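Local coordinates for photosystem II assembly protein Ycf48 (Thermosynechococcus elongatus, PDB 5OJ5) that probably assists the early assembly of photosystem II and the replacement of photodamaged D1, and binds the C-terminal extension of D1, at residues E117-L122 with G142-I147; F315-F320 with F327-K332; G290-S295 with V306-V311. One frame throughout, in Å; residues are numbered along the deposited sequence. Where two conformers were deposited one is given.

All three contacts belong to one seven-bladed beta-propeller. Contact 2 lies nearest the middle, its centre about 8 Å from the centre of the chain, and joins two neighbouring strands of one blade by backbone hydrogen bonds. Contacts 1 and 3 lie farther out, about 16 and 18 Å from that centre and on opposite sides of it. Contact 1 is partly buried and spans two successive blades through apolar side chains and a water; contact 3 is buried and sets a short 3-10 turn against a strand end by apolar and backbone packing. Contacts 2 and 3 touch: Phe315 CE2 comes within 3.5 Å of Gly290 CA. Contact 1 stands apart from both.

Contact 1 of 3, residues E117-L122 with G142-I147; sequences EPPIML and GSPRLI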
# COMPACT_ATOMS: atom_id res chain seq x y z
N GLU A 117 1.11 13.68 -6.99
CA GLU A 117 0.48 14.98 -6.73
C GLU A 117 1.56 16.03 -6.47
O GLU A 117 2.55 15.72 -5.80
CB GLU A 117 -0.45 14.90 -5.52
CG GLU A 117 0.18 14.50 -4.27
CD GLU A 117 -0.85 14.32 -3.18
OE1 GLU A 117 -1.01 15.27 -2.38
OE2 GLU A 117 -1.49 13.23 -3.15
N PRO A 118 1.42 17.26 -6.99
CA PRO A 118 0.37 17.70 -7.89
C PRO A 118 0.38 16.85 -9.16
O PRO A 118 1.36 16.14 -9.44
CB PRO A 118 0.74 19.17 -8.16
CG PRO A 118 2.17 19.22 -7.97
CD PRO A 118 2.46 18.29 -6.82
N PRO A 119 -0.71 16.89 -9.93
CA PRO A 119 -0.96 15.84 -10.91
C PRO A 119 0.21 15.57 -11.82
O PRO A 119 0.70 16.46 -12.53
CB PRO A 119 -2.20 16.36 -11.65
CG PRO A 119 -2.93 17.14 -10.59
CD PRO A 119 -1.85 17.82 -9.80
N ILE A 120 0.64 14.31 -11.84
CA ILE A 120 1.69 13.85 -12.73
C ILE A 120 1.45 12.38 -12.98
O ILE A 120 1.03 11.62 -12.09
CB ILE A 120 3.10 14.11 -12.15
CG1 ILE A 120 4.20 13.72 -13.14
CG2 ILE A 120 3.29 13.45 -10.78
CD1 ILE A 120 5.55 14.33 -12.83
N MET A 121 1.76 11.98 -14.22
CA MET A 121 1.74 10.58 -14.63
C MET A 121 2.95 10.32 -15.51
O MET A 121 3.19 11.05 -16.48
CB MET A 121 0.45 10.26 -15.40
CG MET A 121 0.41 8.83 -15.94
SD MET A 121 -1.13 8.39 -16.72
CE MET A 121 -2.21 8.34 -15.32
N LEU A 122 3.67 9.27 -15.17
CA LEU A 122 4.82 8.80 -15.94
C LEU A 122 4.56 7.38 -16.40
O LEU A 122 3.87 6.59 -15.73
CB LEU A 122 6.06 8.80 -15.06
CG LEU A 122 6.40 10.12 -14.37
CD1 LEU A 122 7.57 9.95 -13.42
CD2 LEU A 122 6.66 11.22 -15.34
N GLY A 142 -9.49 15.96 -8.43
CA GLY A 142 -8.48 15.57 -7.49
C GLY A 142 -7.23 15.09 -8.23
O GLY A 142 -7.22 14.92 -9.45
N SER A 143 -6.26 14.80 -7.49
CA SER A 143 -4.99 14.36 -8.02
C SER A 143 -4.90 12.85 -7.99
O SER A 143 -5.56 12.19 -7.19
CB SER A 143 -3.85 14.92 -7.17
OG SER A 143 -4.20 14.77 -5.80
N PRO A 144 -4.06 12.27 -8.82
CA PRO A 144 -3.90 10.81 -8.80
C PRO A 144 -3.43 10.28 -7.46
O PRO A 144 -2.50 10.82 -6.86
CB PRO A 144 -2.82 10.56 -9.85
CG PRO A 144 -2.88 11.73 -10.72
CD PRO A 144 -3.21 12.89 -9.86
N ARG A 145 -4.06 9.21 -7.02
CA ARG A 145 -3.71 8.52 -5.80
C ARG A 145 -3.14 7.13 -6.05
O ARG A 145 -2.27 6.69 -5.32
CB ARG A 145 -4.97 8.44 -4.88
CG ARG A 145 -4.77 7.63 -3.62
CD ARG A 145 -3.81 8.25 -2.70
NE ARG A 145 -3.87 7.59 -1.42
CZ ARG A 145 -4.77 7.86 -0.46
NH1 ARG A 145 -5.59 8.85 -0.61
NH2 ARG A 145 -4.79 7.21 0.68
N LEU A 146 -3.69 6.41 -7.03
CA LEU A 146 -3.32 5.02 -7.26
C LEU A 146 -3.36 4.78 -8.75
O LEU A 146 -4.28 5.23 -9.43
CB LEU A 146 -4.32 4.09 -6.52
CG LEU A 146 -4.08 2.59 -6.69
CD1 LEU A 146 -4.62 1.89 -5.47
CD2 LEU A 146 -4.80 2.01 -7.90
N ILE A 147 -2.39 4.01 -9.25
CA ILE A 147 -2.45 3.48 -10.61
C ILE A 147 -2.18 2.00 -10.53
O ILE A 147 -1.37 1.54 -9.72
CB ILE A 147 -1.46 4.21 -11.54
CG1 ILE A 147 -1.69 3.83 -13.01
CG2 ILE A 147 -0.02 4.04 -11.13
CD1 ILE A 147 -1.72 4.83 -13.95
O HOH W 1 -3.43 12.25 -4.44
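Glu117 reaches past Ser143 toward a water that ties the two segments together. Its CB packs 3.8 Å from Ser143 CB. CG occupies the crowded position between the backbone N and the carbonyl carbon (chi1 60°), and from there the chain runs on extended through CD. At the tip, OE2 lies unusually close to water 1, a doubtful distance for an ordinary bond, and also takes a hydrogen bond from Asn103. The same water is 3.0 Å from Pro144 O, which Asn103 meets as well, and it bonds to Ser143 OG in one of the two conformers modelled for that serine. With more acceptors around it than it has protons, the water need not donate to all of them at once. The polar link between the segments is thus indirect.

Residues 120-122 belong to the third strand of one propeller blade and 144-147 to the first strand of the next, which makes this a blade-to-blade interface. Here the prolines meet ring to ring: Pro144 CD sits 3.9 Å from Pro119 CA and nearly as close to its CB, while Pro144 CG lies 4.1 Å from Ile120 O. Deeper in, Met121 and Ile147 meet nearly perpendicular. The methionine bends at its last torsion (chi3 -70°), and its CE touches Ile147 CD1 at 3.8 Å. Val115 of strand 111-117 lies against Met121, Pro144 and Ile147, and Met157 of strand 154-159, in the next blade, packs on Met121 and Pro144. Leu122 packs on an apolar side chain of the bound D1 peptide.

Contact 2 of 3, residues F315-F320 with F327-K332; sequences FYKILF and FILGQK
Leu319 and Phe327 pair across a beta hairpin formed by strands 317-320 and 325-329, the two inner strands of the propeller blade that the N-terminal strand 47-51 completes at its outer edge. The short strand segments run antiparallel, at 160° to each other.

Backbone hydrogen bonds carry the pairing. Leu319 and Phe327 exchange two, each 2.8 Å between the N of one and the O of the other; Leu319 N approaches its carbonyl almost end-on, whereas Phe327 N stands 24° off the plane of the Leu319 carbonyl. Leu329 N gives a further bond to Lys317 O at 2.9 Å. Leu329 O is then taken by Tyr316 N, 2.9 Å away and practically in line with the carbonyl (178°). Lys317 N is buried and has no partner in the model. A CA-H...O contact from Ile328 CA to Lys317 O, 3.2 Å, lies within the same pairing.

Apolar contacts line both faces of the hairpin. Ile318 and Ile328 form a non-hydrogen-bonded pair and run alongside each other with their tips in one direction, 4.0 Å between Ile318 CG1 and Ile328 CG1; Trp284 and Ala286 of the preceding blade pack on Ile318. On the opposite face, Leu329 CD1 lies 3.8 Å from Lys317 CB, the two chains flank to flank, and Leu319 and Phe327 both touch Met61 of strand 58-63, in the following blade. Just ahead of strand 317-320, Phe315 CB meets Ile328 CG2, the branch anti to its backbone N, at 3.7 Å. The Phe315 ring also turns its edge to Gly330, where CD1 lies 4.3 Å from the Gly330 CA.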
# COMPACT_ATOMS: atom_id res chain seq x y z
N PHE A 315 6.11 1.86 10.81
CA PHE A 315 6.09 0.93 9.69
C PHE A 315 4.73 1.07 9.01
O PHE A 315 3.70 0.64 9.54
CB PHE A 315 6.36 -0.49 10.16
CG PHE A 315 7.71 -0.67 10.70
CD1 PHE A 315 8.83 -0.21 10.03
CD2 PHE A 315 7.85 -1.37 11.91
CE1 PHE A 315 10.12 -0.42 10.59
CE2 PHE A 315 9.07 -1.60 12.44
CZ PHE A 315 10.21 -1.12 11.79
N TYR A 316 4.70 1.75 7.87
CA TYR A 316 3.50 2.31 7.21
C TYR A 316 2.82 1.36 6.27
O TYR A 316 1.62 1.48 6.05
CB TYR A 316 3.81 3.54 6.32
CG TYR A 316 4.22 4.71 7.15
CD1 TYR A 316 3.27 5.48 7.84
CD2 TYR A 316 5.56 4.99 7.34
CE1 TYR A 316 3.67 6.56 8.64
CE2 TYR A 316 5.96 6.03 8.12
CZ TYR A 316 5.02 6.81 8.78
OH TYR A 316 5.45 7.85 9.57
N LYS A 317 3.60 0.50 5.60
CA LYS A 317 3.10 -0.24 4.44
C LYS A 317 3.84 -1.56 4.39
O LYS A 317 5.06 -1.55 4.49
CB LYS A 317 3.34 0.55 3.14
CG LYS A 317 2.50 0.11 1.94
CD LYS A 317 2.34 1.28 0.93
CE LYS A 317 1.72 0.85 -0.37
NZ LYS A 317 0.40 0.17 -0.22
N ILE A 318 3.12 -2.65 4.19
CA ILE A 318 3.70 -3.97 3.98
C ILE A 318 3.37 -4.40 2.57
O ILE A 318 2.19 -4.44 2.21
CB ILE A 318 3.12 -5.00 4.97
CG1 ILE A 318 3.23 -4.56 6.44
CG2 ILE A 318 3.78 -6.39 4.71
CD1 ILE A 318 2.25 -5.36 7.32
N LEU A 319 4.37 -4.78 1.79
CA LEU A 319 4.18 -5.21 0.40
C LEU A 319 4.80 -6.58 0.24
O LEU A 319 6.03 -6.70 0.26
CB LEU A 319 4.83 -4.22 -0.56
CG LEU A 319 4.18 -2.83 -0.58
CD1 LEU A 319 4.93 -1.89 -1.48
CD2 LEU A 319 2.71 -2.88 -1.10
N PHE A 320 4.00 -7.60 0.02
CA PHE A 320 4.51 -8.93 -0.33
C PHE A 320 4.34 -9.11 -1.82
O PHE A 320 3.25 -8.91 -2.36
CB PHE A 320 3.78 -10.05 0.41
CG PHE A 320 4.24 -10.18 1.84
CD1 PHE A 320 5.49 -10.68 2.11
CD2 PHE A 320 3.40 -9.82 2.90
CE1 PHE A 320 5.92 -10.80 3.44
CE2 PHE A 320 3.83 -9.94 4.20
CZ PHE A 320 5.08 -10.42 4.46
N PHE A 327 8.54 -6.38 1.54
CA PHE A 327 9.15 -5.17 2.03
C PHE A 327 8.18 -4.45 2.94
O PHE A 327 6.96 -4.48 2.75
CB PHE A 327 9.55 -4.24 0.88
CG PHE A 327 10.59 -4.82 0.03
CD1 PHE A 327 11.92 -4.62 0.26
CD2 PHE A 327 10.19 -5.66 -1.03
CE1 PHE A 327 12.85 -5.26 -0.57
CE2 PHE A 327 11.09 -6.28 -1.83
CZ PHE A 327 12.38 -6.08 -1.60
N ILE A 328 8.74 -3.76 3.92
CA ILE A 328 7.97 -2.86 4.76
C ILE A 328 8.58 -1.48 4.64
O ILE A 328 9.80 -1.31 4.74
CB ILE A 328 7.96 -3.33 6.22
CG1 ILE A 328 7.22 -4.68 6.27
CG2 ILE A 328 7.30 -2.31 7.11
CD1 ILE A 328 7.18 -5.34 7.62
N LEU A 329 7.73 -0.50 4.36
CA LEU A 329 8.14 0.89 4.22
C LEU A 329 8.13 1.60 5.58
O LEU A 329 7.10 1.62 6.26
CB LEU A 329 7.25 1.63 3.21
CG LEU A 329 7.02 0.95 1.86
CD1 LEU A 329 6.21 1.84 0.96
CD2 LEU A 329 8.27 0.56 1.12
N GLY A 330 9.29 2.09 5.99
CA GLY A 330 9.45 2.91 7.15
C GLY A 330 9.55 4.38 6.80
O GLY A 330 9.24 4.78 5.68
N GLN A 331 10.09 5.16 7.71
CA GLN A 331 10.28 6.60 7.51
C GLN A 331 11.71 6.85 7.10
O GLN A 331 12.59 6.04 7.36
CB GLN A 331 10.01 7.36 8.81
CG GLN A 331 8.66 7.16 9.37
CD GLN A 331 8.52 7.71 10.75
OE1 GLN A 331 8.66 7.00 11.72
NE2 GLN A 331 8.28 9.02 10.86
N LYS A 332 11.94 7.99 6.45
CA LYS A 332 13.29 8.49 6.29
C LYS A 332 14.19 7.50 5.56
O LYS A 332 15.37 7.34 5.89
CB LYS A 332 13.90 8.92 7.62
CG LYS A 332 14.61 7.89 8.54
CD LYS A 332 14.99 8.38 9.93
CE LYS A 332 15.40 7.18 10.70
NZ LYS A 332 16.77 7.53 11.04

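Contact 3 of 3, residues G290-S295 with V306-V311; sequences GALLCS and VDVKKV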
# COMPACT_ATOMS: atom_id res chain seq x y z
N GLY A 290 8.12 1.10 15.69
CA GLY A 290 8.76 -0.19 15.68
C GLY A 290 7.85 -1.38 15.88
O GLY A 290 8.36 -2.50 15.99
N ALA A 291 6.53 -1.19 15.92
CA ALA A 291 5.61 -2.29 16.16
C ALA A 291 5.43 -3.14 14.91
O ALA A 291 5.03 -2.65 13.85
CB ALA A 291 4.25 -1.73 16.61
N LEU A 292 5.69 -4.44 15.05
CA LEU A 292 5.51 -5.37 13.95
C LEU A 292 5.14 -6.71 14.55
O LEU A 292 5.92 -7.26 15.34
CB LEU A 292 6.77 -5.47 13.09
CG LEU A 292 6.64 -6.37 11.85
CD1 LEU A 292 5.59 -5.84 10.88
CD2 LEU A 292 7.98 -6.49 11.13
N LEU A 293 3.98 -7.24 14.18
CA LEU A 293 3.45 -8.47 14.73
C LEU A 293 3.16 -9.45 13.60
O LEU A 293 2.90 -9.06 12.45
CB LEU A 293 2.15 -8.21 15.48
CG LEU A 293 2.13 -7.08 16.53
CD1 LEU A 293 0.77 -7.10 17.27
CD2 LEU A 293 3.28 -7.00 17.43
N CYS A 294 3.16 -10.74 13.96
CA CYS A 294 2.85 -11.81 13.05
C CYS A 294 1.84 -12.75 13.68
O CYS A 294 1.99 -13.14 14.84
CB CYS A 294 4.10 -12.57 12.65
SG CYS A 294 3.87 -13.98 11.59
N SER A 295 0.85 -13.14 12.90
CA SER A 295 -0.06 -14.21 13.26
C SER A 295 0.15 -15.37 12.31
O SER A 295 0.24 -15.18 11.08
CB SER A 295 -1.50 -13.69 13.14
OG SER A 295 -2.40 -14.80 13.32
N VAL A 306 10.23 -8.79 18.11
CA VAL A 306 10.83 -7.87 19.05
C VAL A 306 12.10 -7.24 18.48
O VAL A 306 12.50 -6.16 18.94
CB VAL A 306 11.08 -8.50 20.44
CG1 VAL A 306 9.71 -8.90 21.06
CG2 VAL A 306 12.05 -9.68 20.37
N ASP A 307 12.77 -7.90 17.53
CA ASP A 307 14.04 -7.36 17.04
C ASP A 307 13.84 -6.03 16.38
O ASP A 307 14.71 -5.17 16.48
CB ASP A 307 14.70 -8.29 16.05
CG ASP A 307 15.06 -9.59 16.68
OD1 ASP A 307 16.18 -9.79 17.15
OD2 ASP A 307 14.12 -10.39 16.80
N VAL A 308 12.70 -5.84 15.72
CA VAL A 308 12.56 -4.60 14.97
C VAL A 308 12.08 -3.47 15.85
O VAL A 308 11.99 -2.33 15.35
CB VAL A 308 11.68 -4.75 13.71
CG1 VAL A 308 12.23 -5.80 12.78
CG2 VAL A 308 10.27 -5.03 14.09
N LYS A 309 11.77 -3.73 17.13
CA LYS A 309 11.43 -2.64 18.04
C LYS A 309 12.57 -1.64 18.14
O LYS A 309 12.34 -0.49 18.50
CB LYS A 309 11.16 -3.15 19.46
CG LYS A 309 9.87 -3.89 19.63
CD LYS A 309 9.65 -4.40 21.06
CE LYS A 309 9.41 -3.27 22.06
NZ LYS A 309 9.05 -3.80 23.42
N LYS A 310 13.79 -2.07 17.84
CA LYS A 310 14.95 -1.20 17.89
C LYS A 310 15.03 -0.24 16.71
O LYS A 310 15.86 0.67 16.74
CB LYS A 310 16.20 -2.06 17.98
CG LYS A 310 16.29 -2.90 19.26
CD LYS A 310 17.31 -4.03 19.13
CE LYS A 310 18.68 -3.44 18.76
NZ LYS A 310 18.82 -3.50 17.29
N VAL A 311 14.20 -0.40 15.67
CA VAL A 311 14.30 0.42 14.46
C VAL A 311 13.52 1.72 14.70
O VAL A 311 12.30 1.65 14.92
CB VAL A 311 13.78 -0.32 13.21
CG1 VAL A 311 13.85 0.56 11.93
CG2 VAL A 311 14.52 -1.63 12.99
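Leu292 overlaps Val308 with the base and one tip of its side chain: its CB lies 3.7 Å from Val308 CG2, and its CD2 lies 4.0 Å from that same methyl. The two side chains cross at a slant. With CG anti to the backbone N (chi1 -176°) and chi2 near 62°, the leucine places CD2 near Val308 CG2. That methyl also rests 3.7 Å from Gly290 O, so it fills the angle between the leucine and the backbone ahead of it.

Gly290 brings the backbones together. Its CA is 4.3 Å from Lys309 CA, and its O is 3.7 Å from the same Lys309 CA. The lack of a side chain lets it lie beside the carbonyls of Val308, Lys309 and Val311, where a beta carbon would be tight against Lys309 O. Residues 307-310 coil as a short 3-10 turn, secured within itself by Lys309 N to Val306 O and Val311 N to Val308 O, the latter 3.0 Å long. Outside the pair, Trp284, Ala286 and Leu336 touch Leu292. Strand 292-295 is third in its blade, and the turn belongs to the connection from that blade's outermost strand to the innermost strand of the next, the loop between consecutive blades of a seven-bladed beta-propeller.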